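Local structure of GH26A (Muricauda sp. MAR_2010_75, 6Q75) at residues T29-V34 against K167-W172; K45-Q50 against A71-G76; S125-I130 against G180-W185; D137-G142 against V195-Q200; D250-D255 against L275-Q280. The protein probably hydrolyses beta-mannan-type polysaccharides as a retaining glycoside hydrolase of family 26, using a (beta/alpha)8 barrel. One frame throughout, in Å; residues are numbered along the deposited sequence.

Contact 1: T29-V34 against K167-W172; sequences TEEVKV and KVPILW
The ring of P169 carries the side chain of E31 over one face: E31 CG stands almost above the ring centre, 3.6 Å from P169 CB. From the same side, but beyond the rim, V32 CG2 reaches P169 CB at 3.8 Å, the valine and the proline passing one another head to tail. The E31 carboxylate is flat in its turn. One of its faces rests on the backbone of K167, with OE2 3.4 Å from K167 CA and CD 3.5 Å from K167 O, while T29 OG1 stands on the opposite face. A first torsion that sets CG between backbone N and carbonyl carbon (chi1 62°), followed by a bend at chi2 (-96°), folds the chain of E31 down onto the proline. The K167 amine runs elsewhere, its NZ 5.6 Å from E31 OE1, too far for a salt bridge. An alanine in place of E31 would probably leave that face of P169 and the K167 backbone without the cover that the E31 chain gives. The contact joins two helix ends to a strand: T29 is the N-cap of helix 30-40, and K167 closes helix 144-165 with a Schellman motif before strand 170-173 begins. V32 packs on both P169 and I215, at the starts of strands 170-173 and 214-221, so helix 30-40 lies against the N-terminal end of these barrel strands.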
# COMPACT_ATOMS: atom_id res chain seq x y z
N THR A 29 -8.69 -1.88 16.46
CA THR A 29 -8.13 -2.79 17.46
C THR A 29 -6.93 -2.15 18.14
O THR A 29 -6.36 -1.17 17.66
CB THR A 29 -7.71 -4.10 16.81
OG1 THR A 29 -6.68 -3.84 15.86
CG2 THR A 29 -8.88 -4.74 16.11
N GLU A 30 -6.54 -2.73 19.29
CA GLU A 30 -5.40 -2.19 20.04
C GLU A 30 -4.11 -2.21 19.22
O GLU A 30 -3.33 -1.25 19.26
CB GLU A 30 -5.23 -2.98 21.34
CG GLU A 30 -6.46 -2.93 22.23
N GLU A 31 -3.88 -3.28 18.44
CA GLU A 31 -2.64 -3.34 17.66
C GLU A 31 -2.59 -2.25 16.59
O GLU A 31 -1.50 -1.78 16.24
CB GLU A 31 -2.46 -4.73 17.03
CG GLU A 31 -3.56 -5.09 16.05
CD GLU A 31 -4.67 -5.94 16.66
OE1 GLU A 31 -4.76 -6.01 17.93
OE2 GLU A 31 -5.46 -6.51 15.86
N VAL A 32 -3.74 -1.84 16.05
CA VAL A 32 -3.77 -0.72 15.11
C VAL A 32 -3.43 0.58 15.83
O VAL A 32 -2.65 1.41 15.34
CB VAL A 32 -5.14 -0.63 14.41
CG1 VAL A 32 -5.37 0.76 13.83
CG2 VAL A 32 -5.26 -1.67 13.31
N LYS A 33 -4.03 0.80 16.99
CA LYS A 33 -3.76 2.03 17.73
C LYS A 33 -2.30 2.11 18.14
O LYS A 33 -1.69 3.18 18.06
CB LYS A 33 -4.69 2.13 18.93
CG LYS A 33 -6.11 2.33 18.49
N VAL A 34 -1.72 0.98 18.55
CA VAL A 34 -0.31 0.95 18.93
C VAL A 34 0.57 1.26 17.72
O VAL A 34 1.51 2.06 17.81
CB VAL A 34 0.04 -0.40 19.57
CG1 VAL A 34 1.54 -0.55 19.69
CG2 VAL A 34 -0.60 -0.51 20.95
N LYS A 167 -4.76 -11.07 15.33
CA LYS A 167 -4.40 -9.77 15.92
C LYS A 167 -3.25 -9.10 15.16
O LYS A 167 -2.40 -8.46 15.77
CB LYS A 167 -4.06 -9.90 17.41
CG LYS A 167 -5.11 -10.72 18.19
CD LYS A 167 -4.72 -10.98 19.65
CE LYS A 167 -4.46 -9.70 20.42
NZ LYS A 167 -4.29 -9.98 21.89
N VAL A 168 -3.25 -9.22 13.84
CA VAL A 168 -2.25 -8.57 12.98
C VAL A 168 -2.84 -7.27 12.45
O VAL A 168 -3.82 -7.32 11.69
CB VAL A 168 -1.80 -9.48 11.83
CG1 VAL A 168 -0.64 -8.81 10.98
CG2 VAL A 168 -1.37 -10.86 12.34
N PRO A 169 -2.26 -6.11 12.76
CA PRO A 169 -2.68 -4.87 12.10
C PRO A 169 -2.07 -4.80 10.72
O PRO A 169 -0.93 -5.24 10.52
CB PRO A 169 -2.09 -3.78 13.01
CG PRO A 169 -0.79 -4.40 13.48
CD PRO A 169 -1.04 -5.92 13.56
N ILE A 170 -2.80 -4.23 9.76
CA ILE A 170 -2.38 -4.26 8.35
C ILE A 170 -2.28 -2.84 7.81
O ILE A 170 -3.24 -2.08 7.89
CB ILE A 170 -3.37 -5.08 7.50
CG1 ILE A 170 -3.56 -6.48 8.12
CG2 ILE A 170 -2.94 -5.11 6.01
CD1 ILE A 170 -2.35 -7.35 8.07
N LEU A 171 -1.11 -2.47 7.25
CA LEU A 171 -1.08 -1.26 6.43
C LEU A 171 -1.71 -1.60 5.09
O LEU A 171 -1.06 -2.18 4.21
CB LEU A 171 0.37 -0.77 6.26
CG LEU A 171 1.02 -0.37 7.58
CD1 LEU A 171 2.54 -0.17 7.37
CD2 LEU A 171 0.41 0.92 8.16
N TRP A 172 -3.00 -1.27 4.92
CA TRP A 172 -3.81 -1.73 3.79
C TRP A 172 -3.82 -0.66 2.70
O TRP A 172 -4.21 0.48 2.97
CB TRP A 172 -5.22 -2.02 4.32
CG TRP A 172 -6.28 -2.31 3.34
CD1 TRP A 172 -7.47 -1.64 3.21
CD2 TRP A 172 -6.30 -3.37 2.38
NE1 TRP A 172 -8.22 -2.21 2.20
CE2 TRP A 172 -7.53 -3.28 1.68
CE3 TRP A 172 -5.39 -4.38 2.03
CZ2 TRP A 172 -7.89 -4.15 0.66
CZ3 TRP A 172 -5.73 -5.25 0.99
CH2 TRP A 172 -6.99 -5.14 0.33

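Contact 2: K45-Q50 against A71-G76; sequences KILAGQ and APAVWG
G49 pairs with V74 and Q50 with W75 in the parallel register of a beta-alpha-beta crossover, the unit of strand 46-51, helix 59-68 and strand 74-78 that opens the barrel. Three backbone hydrogen bonds carry the pairing. V74 N donates to A48 O at 2.9 Å, Q50 N to V74 O at 3.0 Å, and G76 N to Q50 O at 3.0 Å, so each strand alternately gives and accepts. A weaker CA-H...O contact supplements them, from G49 CA to V74 O.

Apolar packing divides between the two faces. On the side of L47 and V74, L47 CD2 meets A73 CB at 3.7 Å and L47 CB approaches V74 CG2. On the side of Q50, its CB lies against P72 CG, and this proline also packs on A64 of helix 59-68. With CG anti to the backbone N (chi1 176°) and a bend at chi2, the Q50 amide leads away from P72. W75 NE1 bonds to S58 OG, just before the helix, and the indole meets the ring of Y61 of the helix edge-to-face.

Absence of a side chain matters at G49, which lies unusually near its partner. The two CA atoms, G49 CA and V74 CA, are only 4.1 Å apart, and a beta carbon on the glycine would sit tight against V74 CB.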
# COMPACT_ATOMS: atom_id res chain seq x y z
N LYS A 45 12.44 9.67 11.63
CA LYS A 45 12.94 8.33 11.37
C LYS A 45 12.08 7.69 10.29
O LYS A 45 10.94 8.08 10.08
CB LYS A 45 12.91 7.49 12.64
CG LYS A 45 13.79 8.08 13.76
CD LYS A 45 14.31 7.01 14.69
CE LYS A 45 15.42 7.58 15.58
NZ LYS A 45 16.68 6.78 15.46
N ILE A 46 12.65 6.69 9.60
CA ILE A 46 11.94 6.04 8.49
C ILE A 46 12.12 4.53 8.59
O ILE A 46 13.23 4.04 8.81
CB ILE A 46 12.40 6.59 7.12
CG1 ILE A 46 11.59 5.99 5.98
CG2 ILE A 46 13.92 6.38 6.93
CD1 ILE A 46 11.75 6.74 4.67
N LEU A 47 11.01 3.79 8.42
CA LEU A 47 11.06 2.33 8.47
C LEU A 47 11.50 1.76 7.12
O LEU A 47 10.92 2.11 6.08
CB LEU A 47 9.67 1.77 8.82
CG LEU A 47 9.16 2.19 10.20
CD1 LEU A 47 7.66 2.06 10.21
CD2 LEU A 47 9.78 1.27 11.24
N ALA A 48 12.49 0.86 7.14
CA ALA A 48 12.91 0.17 5.91
C ALA A 48 11.92 -0.94 5.56
O ALA A 48 11.60 -1.78 6.41
CB ALA A 48 14.30 -0.44 6.07
N GLY A 49 11.50 -1.00 4.30
CA GLY A 49 10.49 -1.96 3.89
C GLY A 49 10.82 -2.58 2.55
O GLY A 49 11.60 -2.04 1.76
N GLN A 50 10.20 -3.74 2.31
CA GLN A 50 10.50 -4.52 1.11
C GLN A 50 9.26 -5.32 0.72
O GLN A 50 8.67 -6.00 1.57
CB GLN A 50 11.68 -5.46 1.36
CG GLN A 50 11.99 -6.37 0.17
CD GLN A 50 12.62 -5.63 -1.01
OE1 GLN A 50 13.55 -4.86 -0.84
NE2 GLN A 50 12.10 -5.89 -2.22
N ALA A 71 17.16 -7.27 8.58
CA ALA A 71 15.83 -7.53 8.04
C ALA A 71 15.01 -6.23 7.97
O ALA A 71 15.04 -5.43 8.92
CB ALA A 71 15.11 -8.55 8.91
N PRO A 72 14.28 -6.00 6.88
CA PRO A 72 13.41 -4.82 6.81
C PRO A 72 12.40 -4.80 7.94
O PRO A 72 11.92 -5.85 8.39
CB PRO A 72 12.72 -4.98 5.45
CG PRO A 72 13.67 -5.85 4.64
CD PRO A 72 14.30 -6.78 5.62
N ALA A 73 12.08 -3.59 8.41
CA ALA A 73 11.02 -3.44 9.41
C ALA A 73 9.65 -3.74 8.81
O ALA A 73 8.77 -4.26 9.51
CB ALA A 73 11.03 -2.03 10.00
N VAL A 74 9.44 -3.38 7.54
CA VAL A 74 8.13 -3.53 6.90
C VAL A 74 8.21 -4.62 5.85
O VAL A 74 9.11 -4.62 4.99
CB VAL A 74 7.65 -2.20 6.29
CG1 VAL A 74 6.41 -2.40 5.44
CG2 VAL A 74 7.38 -1.17 7.41
N TRP A 75 7.26 -5.55 5.92
CA TRP A 75 7.13 -6.69 5.03
C TRP A 75 5.87 -6.47 4.20
O TRP A 75 4.80 -6.23 4.77
CB TRP A 75 6.99 -7.98 5.86
CG TRP A 75 6.68 -9.25 5.08
CD1 TRP A 75 7.59 -10.12 4.54
CD2 TRP A 75 5.38 -9.79 4.76
NE1 TRP A 75 6.95 -11.16 3.91
CE2 TRP A 75 5.59 -10.98 4.03
CE3 TRP A 75 4.06 -9.39 5.04
CZ2 TRP A 75 4.54 -11.78 3.57
CZ3 TRP A 75 3.01 -10.19 4.56
CH2 TRP A 75 3.26 -11.37 3.84
N GLY A 76 5.99 -6.56 2.88
CA GLY A 76 4.85 -6.34 2.00
C GLY A 76 4.64 -7.42 0.96
O GLY A 76 5.60 -7.98 0.44

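Contact 3: S125-I130 against G180-W185; sequences SVQGEI and GVWFWW
V126 and F183 run alongside each other in the same direction, V126 CG1 touching F183 CD1 at 3.6 Å. The phenyl ring is itself sandwiched: W182 CD1 stands 3.5 Å above the centre of one face, and W185 CH2 covers the opposite face nearer the rim. The Q127 amide is inclined 65° to the F183 ring, with NE2 3.6 Å from F183 CE1. W184 turns off at about a right angle to F183; its first torsion (chi1 64°) places CD1 beside the carbonyls of S125 and V126, and I130 CD1 touches its CE3. The backbones are joined by W184 N donating to V126 O at 3.0 Å, and by a water that donates to both Q127 O and W182 O. W182 NE1 bonds E177 OE1, W184 NE1 V111 O and W185 NE1 H176 O. Such an aromatic cluster, after the fourth barrel strand and with F183 about 4 Å from bound Tris, probably from the crystallisation liquor, is consistent with the wall of a glycoside hydrolase's substrate cleft.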
# COMPACT_ATOMS: atom_id res chain seq x y z
N SER A 125 -7.01 -6.90 -18.01
CA SER A 125 -7.96 -6.71 -16.93
C SER A 125 -7.48 -5.63 -15.97
O SER A 125 -8.09 -4.56 -15.90
CB SER A 125 -8.19 -8.03 -16.19
OG SER A 125 -9.40 -8.00 -15.45
N VAL A 126 -6.37 -5.86 -15.29
CA VAL A 126 -5.83 -4.89 -14.33
C VAL A 126 -5.58 -3.54 -15.01
O VAL A 126 -5.94 -2.48 -14.49
CB VAL A 126 -4.55 -5.44 -13.71
CG1 VAL A 126 -3.99 -4.46 -12.66
CG2 VAL A 126 -4.81 -6.82 -13.08
N GLN A 127 -4.99 -3.58 -16.21
CA GLN A 127 -4.74 -2.39 -17.01
C GLN A 127 -5.68 -2.31 -18.22
O GLN A 127 -5.38 -1.61 -19.19
CB GLN A 127 -3.27 -2.35 -17.44
CG GLN A 127 -2.34 -2.38 -16.23
CD GLN A 127 -0.96 -1.80 -16.51
OE1 GLN A 127 -0.46 -1.86 -17.63
NE2 GLN A 127 -0.33 -1.25 -15.47
N GLY A 128 -6.83 -3.00 -18.16
CA GLY A 128 -7.80 -2.96 -19.25
C GLY A 128 -8.66 -1.70 -19.22
O GLY A 128 -8.64 -0.94 -18.26
N GLU A 129 -9.36 -1.45 -20.32
CA GLU A 129 -10.28 -0.32 -20.40
C GLU A 129 -11.60 -0.64 -19.70
O GLU A 129 -12.05 -1.79 -19.70
CB GLU A 129 -10.56 0.05 -21.86
N ILE A 130 -12.21 0.38 -19.10
CA ILE A 130 -13.52 0.25 -18.46
C ILE A 130 -14.38 1.44 -18.88
O ILE A 130 -13.91 2.58 -18.92
CB ILE A 130 -13.38 0.16 -16.93
CG1 ILE A 130 -14.75 -0.08 -16.29
CG2 ILE A 130 -12.64 1.41 -16.38
CD1 ILE A 130 -14.67 -0.45 -14.83
N GLY A 180 -3.01 7.67 -11.66
CA GLY A 180 -2.44 7.31 -12.94
C GLY A 180 -3.50 6.88 -13.93
O GLY A 180 -4.65 6.57 -13.56
N VAL A 181 -3.11 6.84 -15.21
CA VAL A 181 -4.04 6.44 -16.26
C VAL A 181 -3.96 4.95 -16.59
O VAL A 181 -4.76 4.47 -17.41
CB VAL A 181 -3.81 7.26 -17.56
CG1 VAL A 181 -3.99 8.75 -17.28
CG2 VAL A 181 -2.40 6.98 -18.16
N TRP A 182 -3.09 4.19 -15.94
CA TRP A 182 -2.81 2.85 -16.42
C TRP A 182 -3.72 1.76 -15.86
O TRP A 182 -4.03 0.80 -16.58
CB TRP A 182 -1.35 2.47 -16.14
CG TRP A 182 -0.78 2.91 -14.82
CD1 TRP A 182 -0.72 2.17 -13.67
CD2 TRP A 182 -0.16 4.17 -14.52
NE1 TRP A 182 -0.09 2.89 -12.67
CE2 TRP A 182 0.26 4.12 -13.17
CE3 TRP A 182 0.07 5.34 -15.26
CZ2 TRP A 182 0.90 5.20 -12.54
CZ3 TRP A 182 0.72 6.41 -14.64
CH2 TRP A 182 1.12 6.33 -13.29
N PHE A 183 -4.15 1.87 -14.61
CA PHE A 183 -5.04 0.85 -14.04
C PHE A 183 -6.49 1.17 -14.36
O PHE A 183 -6.87 2.32 -14.57
CB PHE A 183 -4.85 0.79 -12.51
CG PHE A 183 -3.52 0.22 -12.07
CD1 PHE A 183 -3.03 -0.95 -12.61
CD2 PHE A 183 -2.77 0.87 -11.09
CE1 PHE A 183 -1.82 -1.48 -12.18
CE2 PHE A 183 -1.56 0.37 -10.68
CZ PHE A 183 -1.08 -0.81 -11.21
N TRP A 184 -7.35 0.13 -14.34
CA TRP A 184 -8.74 0.37 -14.69
C TRP A 184 -9.42 1.30 -13.69
O TRP A 184 -10.38 1.99 -14.05
CB TRP A 184 -9.52 -0.95 -14.80
CG TRP A 184 -9.65 -1.76 -13.53
CD1 TRP A 184 -8.91 -2.85 -13.18
CD2 TRP A 184 -10.65 -1.60 -12.51
NE1 TRP A 184 -9.36 -3.35 -11.97
CE2 TRP A 184 -10.43 -2.61 -11.55
CE3 TRP A 184 -11.69 -0.69 -12.30
CZ2 TRP A 184 -11.20 -2.72 -10.38
CZ3 TRP A 184 -12.47 -0.81 -11.15
CH2 TRP A 184 -12.21 -1.82 -10.20
N TRP A 185 -8.96 1.34 -12.45
CA TRP A 185 -9.53 2.24 -11.46
C TRP A 185 -8.86 3.62 -11.48
O TRP A 185 -9.17 4.47 -10.62
CB TRP A 185 -9.40 1.62 -10.06
CG TRP A 185 -7.98 1.38 -9.64
CD1 TRP A 185 -7.12 2.28 -9.06
CD2 TRP A 185 -7.27 0.15 -9.71
NE1 TRP A 185 -5.91 1.69 -8.80
CE2 TRP A 185 -5.97 0.38 -9.19
CE3 TRP A 185 -7.59 -1.13 -10.21
CZ2 TRP A 185 -5.01 -0.61 -9.13
CZ3 TRP A 185 -6.64 -2.12 -10.15
CH2 TRP A 185 -5.34 -1.86 -9.62
O HOH W 1 -3.72 0.96 -19.33

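Contact 4: D137-G142 against V195-Q200; sequences DMLTPG and VKLWKQ
D137 O is gripped twice, by T140 N at 3.0 Å and by T143 OG1, at the turn from which L139 reaches K196 and L197. L139 follows directly on helix 132-138 and wedges its isobutyl group against residues of helix 194-208. Its two methyls take different partners: CD1 rests on K196 CD at 3.8 Å, whereas CD2 reaches down to L197 CA at 3.8 Å. A first torsion with CG anti to the carbonyl carbon (chi1 -59°) turns the fork toward helix 194-208, so that each methyl finds its own residue. K196 runs past it fully extended and in the opposite sense, so its aliphatic stem does the packing while its amine reaches on to a long, weak ion pair with D192. The side chain of Q200 also lies against L139. M138 adds a second touch, its chain bent at chi3 (79°) so that CE meets L197 CD1 at 3.9 Å.

The contact thus lays the end of helix 132-138 on helix 194-208, outside the barrel strands. Helix 144-165 adds to the packing, with F146 and W149 against Q200 and W149 against L197; on another side of helix 194-208, W198 meets W218 edge-to-face and bonds Y243 O.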
# COMPACT_ATOMS: atom_id res chain seq x y z
N ASP A 137 -21.98 1.30 -12.88
CA ASP A 137 -22.74 0.12 -12.43
C ASP A 137 -22.07 -0.57 -11.26
O ASP A 137 -22.74 -1.03 -10.32
CB ASP A 137 -22.93 -0.88 -13.57
CG ASP A 137 -24.13 -0.55 -14.45
OD1 ASP A 137 -24.82 0.47 -14.18
OD2 ASP A 137 -24.37 -1.29 -15.43
N MET A 138 -20.75 -0.64 -11.27
CA MET A 138 -20.04 -1.26 -10.17
C MET A 138 -20.27 -0.49 -8.87
O MET A 138 -20.16 -1.06 -7.79
CB MET A 138 -18.54 -1.25 -10.50
CG MET A 138 -17.60 -1.53 -9.34
SD MET A 138 -15.88 -1.10 -9.78
CE MET A 138 -15.95 0.68 -9.55
N LEU A 139 -20.64 0.79 -8.96
CA LEU A 139 -20.89 1.60 -7.78
C LEU A 139 -22.37 1.76 -7.52
O LEU A 139 -22.76 2.68 -6.80
CB LEU A 139 -20.24 2.98 -7.94
CG LEU A 139 -18.74 2.89 -8.15
CD1 LEU A 139 -18.13 4.28 -8.38
CD2 LEU A 139 -18.11 2.22 -6.94
N THR A 140 -23.19 0.92 -8.13
CA THR A 140 -24.65 1.01 -8.00
C THR A 140 -25.22 -0.29 -7.46
O THR A 140 -25.35 -1.27 -8.22
CB THR A 140 -25.29 1.34 -9.34
OG1 THR A 140 -24.78 2.59 -9.82
CG2 THR A 140 -26.82 1.46 -9.16
N PRO A 141 -25.57 -0.38 -6.18
CA PRO A 141 -26.21 -1.60 -5.68
C PRO A 141 -27.36 -2.06 -6.57
O PRO A 141 -28.12 -1.25 -7.13
CB PRO A 141 -26.70 -1.18 -4.29
CG PRO A 141 -25.65 -0.18 -3.85
CD PRO A 141 -25.32 0.60 -5.10
N GLY A 142 -27.46 -3.37 -6.76
CA GLY A 142 -28.48 -3.97 -7.58
C GLY A 142 -28.02 -4.42 -8.95
O GLY A 142 -28.68 -5.28 -9.56
N VAL A 195 -13.31 8.47 -5.58
CA VAL A 195 -13.60 8.63 -4.16
C VAL A 195 -14.81 7.79 -3.78
O VAL A 195 -14.94 7.35 -2.63
CB VAL A 195 -13.78 10.10 -3.75
CG1 VAL A 195 -12.49 10.89 -4.01
CG2 VAL A 195 -14.99 10.73 -4.44
N LYS A 196 -15.71 7.54 -4.74
CA LYS A 196 -16.88 6.73 -4.44
C LYS A 196 -16.53 5.24 -4.37
O LYS A 196 -17.11 4.51 -3.56
CB LYS A 196 -17.98 6.99 -5.48
CG LYS A 196 -19.31 6.31 -5.14
CD LYS A 196 -20.36 6.51 -6.22
CE LYS A 196 -21.77 6.37 -5.63
NZ LYS A 196 -22.86 6.87 -6.53
N LEU A 197 -15.58 4.79 -5.21
CA LEU A 197 -15.06 3.44 -5.07
C LEU A 197 -14.37 3.25 -3.72
O LEU A 197 -14.57 2.24 -3.04
CB LEU A 197 -14.09 3.11 -6.22
CG LEU A 197 -13.32 1.79 -6.09
CD1 LEU A 197 -14.33 0.62 -6.02
CD2 LEU A 197 -12.33 1.57 -7.27
N TRP A 198 -13.53 4.21 -3.32
CA TRP A 198 -12.84 4.10 -2.04
C TRP A 198 -13.83 3.95 -0.90
O TRP A 198 -13.69 3.07 -0.03
CB TRP A 198 -11.97 5.34 -1.83
CG TRP A 198 -11.14 5.29 -0.58
CD1 TRP A 198 -11.50 5.68 0.68
CD2 TRP A 198 -9.79 4.83 -0.49
NE1 TRP A 198 -10.45 5.49 1.55
CE2 TRP A 198 -9.39 4.97 0.86
CE3 TRP A 198 -8.88 4.31 -1.41
CZ2 TRP A 198 -8.12 4.62 1.30
CZ3 TRP A 198 -7.62 3.95 -0.97
CH2 TRP A 198 -7.26 4.09 0.37
N LYS A 199 -14.86 4.80 -0.88
CA LYS A 199 -15.82 4.76 0.22
C LYS A 199 -16.65 3.48 0.20
O LYS A 199 -17.01 2.96 1.26
CB LYS A 199 -16.73 5.98 0.15
CG LYS A 199 -16.00 7.31 0.33
CD LYS A 199 -16.96 8.43 -0.01
CE LYS A 199 -16.27 9.71 -0.43
NZ LYS A 199 -17.34 10.66 -0.90
N GLN A 200 -16.94 2.96 -0.99
CA GLN A 200 -17.69 1.70 -1.09
C GLN A 200 -16.87 0.53 -0.56
O GLN A 200 -17.39 -0.35 0.13
CB GLN A 200 -18.12 1.45 -2.54
CG GLN A 200 -19.11 0.31 -2.71
CD GLN A 200 -19.63 0.23 -4.15
OE1 GLN A 200 -19.22 -0.65 -4.93
NE2 GLN A 200 -20.49 1.15 -4.51

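Contact 5: D250-D255 against L275-Q280; sequences DVYHGD and LGEVGQ
V251 and V278 pair in parallel at the C-terminal ends of the sixth and seventh barrel strands, within a beta-alpha-beta unit built on helix 258-268. Among backbone bonds, V251 N to E277 O is firm at 2.9 Å and nearly straight, while G279 N to V251 O is weak. Beyond the strand, a type I' turn from Y252 to D255 brings H253 and G254 against the side chain of Q280.

Side-chain polar contacts centre on E277. With CG anti to the carbonyl carbon (chi1 -59°), its extended chain carries OE1 to Y252 OH, which donates to it at 2.6 Å on the anti side, the phenol ring almost perpendicular to the carboxylate (84°). A phenylalanine in place of Y252 lacks the hydroxyl, and E277 OE1 would probably be left without this donor, the carboxylate held less firmly on that side. The D250 carboxylate stacks on that of E277, planes 27° apart. D250 OD2 and E277 OE2, 3.4 Å apart, are not hydrogen-bonded but bring like charges together, and E177 OE2 is also close to D250 OD2; N219 ND2 donates to D250 OD1. E277 OE2 also bonds bound Tris, a place consistent with the nucleophile of clan GH-A enzymes.

Apolar packing is slight: V251 CG2 touches L275 CD2 at 3.9 Å. Where the strands part, one water donates to V251 O at 2.7 Å and Q280 O at 2.8 Å and accepts from G254 N at 3.0 Å.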
# COMPACT_ATOMS: atom_id res chain seq x y z
N ASP A 250 4.19 6.53 -4.74
CA ASP A 250 5.14 5.63 -5.37
C ASP A 250 6.13 6.46 -6.17
O ASP A 250 5.71 7.28 -7.00
CB ASP A 250 4.43 4.61 -6.29
CG ASP A 250 3.54 3.64 -5.49
OD1 ASP A 250 3.58 3.67 -4.25
OD2 ASP A 250 2.82 2.85 -6.10
N VAL A 251 7.42 6.26 -5.91
CA VAL A 251 8.49 7.07 -6.49
C VAL A 251 9.52 6.12 -7.09
O VAL A 251 10.24 5.42 -6.35
CB VAL A 251 9.15 8.00 -5.47
CG1 VAL A 251 10.37 8.71 -6.14
CG2 VAL A 251 8.14 9.03 -4.95
N TYR A 252 9.59 6.06 -8.42
CA TYR A 252 10.60 5.29 -9.09
C TYR A 252 11.64 6.24 -9.69
O TYR A 252 11.47 7.46 -9.69
CB TYR A 252 9.98 4.40 -10.18
CG TYR A 252 9.26 3.23 -9.55
CD1 TYR A 252 9.95 2.06 -9.25
CD2 TYR A 252 7.91 3.31 -9.22
CE1 TYR A 252 9.33 1.00 -8.64
CE2 TYR A 252 7.27 2.23 -8.60
CZ TYR A 252 8.00 1.09 -8.31
OH TYR A 252 7.40 -0.01 -7.72
N HIS A 253 12.73 5.65 -10.16
CA HIS A 253 13.82 6.36 -10.84
C HIS A 253 14.47 7.42 -9.97
O HIS A 253 15.10 8.35 -10.49
CB HIS A 253 13.32 7.01 -12.13
CG HIS A 253 12.47 6.12 -12.98
ND1 HIS A 253 12.95 4.95 -13.54
CD2 HIS A 253 11.18 6.23 -13.36
CE1 HIS A 253 11.98 4.38 -14.23
NE2 HIS A 253 10.90 5.13 -14.15
N GLY A 254 14.35 7.30 -8.64
CA GLY A 254 14.91 8.27 -7.72
C GLY A 254 14.29 9.65 -7.80
O GLY A 254 14.91 10.63 -7.38
N ASP A 255 13.06 9.75 -8.31
CA ASP A 255 12.44 11.04 -8.60
C ASP A 255 11.80 11.66 -7.35
O ASP A 255 10.61 11.97 -7.33
CB ASP A 255 11.41 10.87 -9.71
CG ASP A 255 10.84 12.19 -10.20
OD1 ASP A 255 11.57 13.19 -10.14
OD2 ASP A 255 9.64 12.22 -10.61
N LEU A 275 6.47 6.46 1.60
CA LEU A 275 6.83 6.06 0.24
C LEU A 275 6.31 4.65 0.02
O LEU A 275 6.96 3.67 0.39
CB LEU A 275 8.35 6.15 0.03
CG LEU A 275 8.93 7.56 0.08
CD1 LEU A 275 10.46 7.52 0.36
CD2 LEU A 275 8.58 8.31 -1.17
N GLY A 276 5.13 4.55 -0.59
CA GLY A 276 4.46 3.27 -0.67
C GLY A 276 5.18 2.25 -1.53
O GLY A 276 5.12 1.04 -1.23
N GLU A 277 5.84 2.70 -2.61
CA GLU A 277 6.73 1.88 -3.41
C GLU A 277 7.88 2.76 -3.85
O GLU A 277 7.67 3.92 -4.18
CB GLU A 277 6.11 1.33 -4.70
CG GLU A 277 4.88 0.45 -4.50
CD GLU A 277 4.28 -0.01 -5.81
OE1 GLU A 277 4.98 0.07 -6.85
OE2 GLU A 277 3.11 -0.49 -5.78
N VAL A 278 9.07 2.19 -3.86
CA VAL A 278 10.23 2.86 -4.46
C VAL A 278 11.03 1.86 -5.25
O VAL A 278 10.96 0.64 -5.03
CB VAL A 278 11.16 3.56 -3.43
CG1 VAL A 278 10.37 4.50 -2.52
CG2 VAL A 278 11.98 2.53 -2.64
N GLY A 279 11.83 2.38 -6.18
CA GLY A 279 12.79 1.55 -6.86
C GLY A 279 14.17 1.91 -6.34
O GLY A 279 14.64 1.31 -5.37
N GLN A 280 14.80 2.91 -6.94
CA GLN A 280 15.99 3.51 -6.36
C GLN A 280 15.69 4.04 -4.96
O GLN A 280 14.72 4.77 -4.76
CB GLN A 280 16.48 4.68 -7.23
CG GLN A 280 16.87 4.29 -8.63
CD GLN A 280 17.44 5.47 -9.40
OE1 GLN A 280 17.87 6.47 -8.78
NE2 GLN A 280 17.45 5.38 -10.73
O HOH W 2 12.95 5.45 -6.81
O HOH W 3 13.73 2.73 -10.16

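How the contacts relate
One barrel organises all five contacts. Contacts 2 and 5 each join neighbouring strands of the same sheet, their centres 14 Å apart, and contact 1 reaches that sheet from the N-terminal end of its strands, 25 Å from the centre of contact 5. Contacts 3 and 4 touch directly: W184 CZ3 packs on M138 SD at 3.7 Å and W185 CB on L197 CD2 at 4.0 Å. The probable active site is shared by contacts 3 and 5. Their centres are 21 Å and their nearest atoms about 7 Å apart, yet bound Tris lies about 4 Å from the F183 side chain and about 3 Å from that of E277, consistent with one pocket, and E177 adjoins W182, F183, D250 and E277.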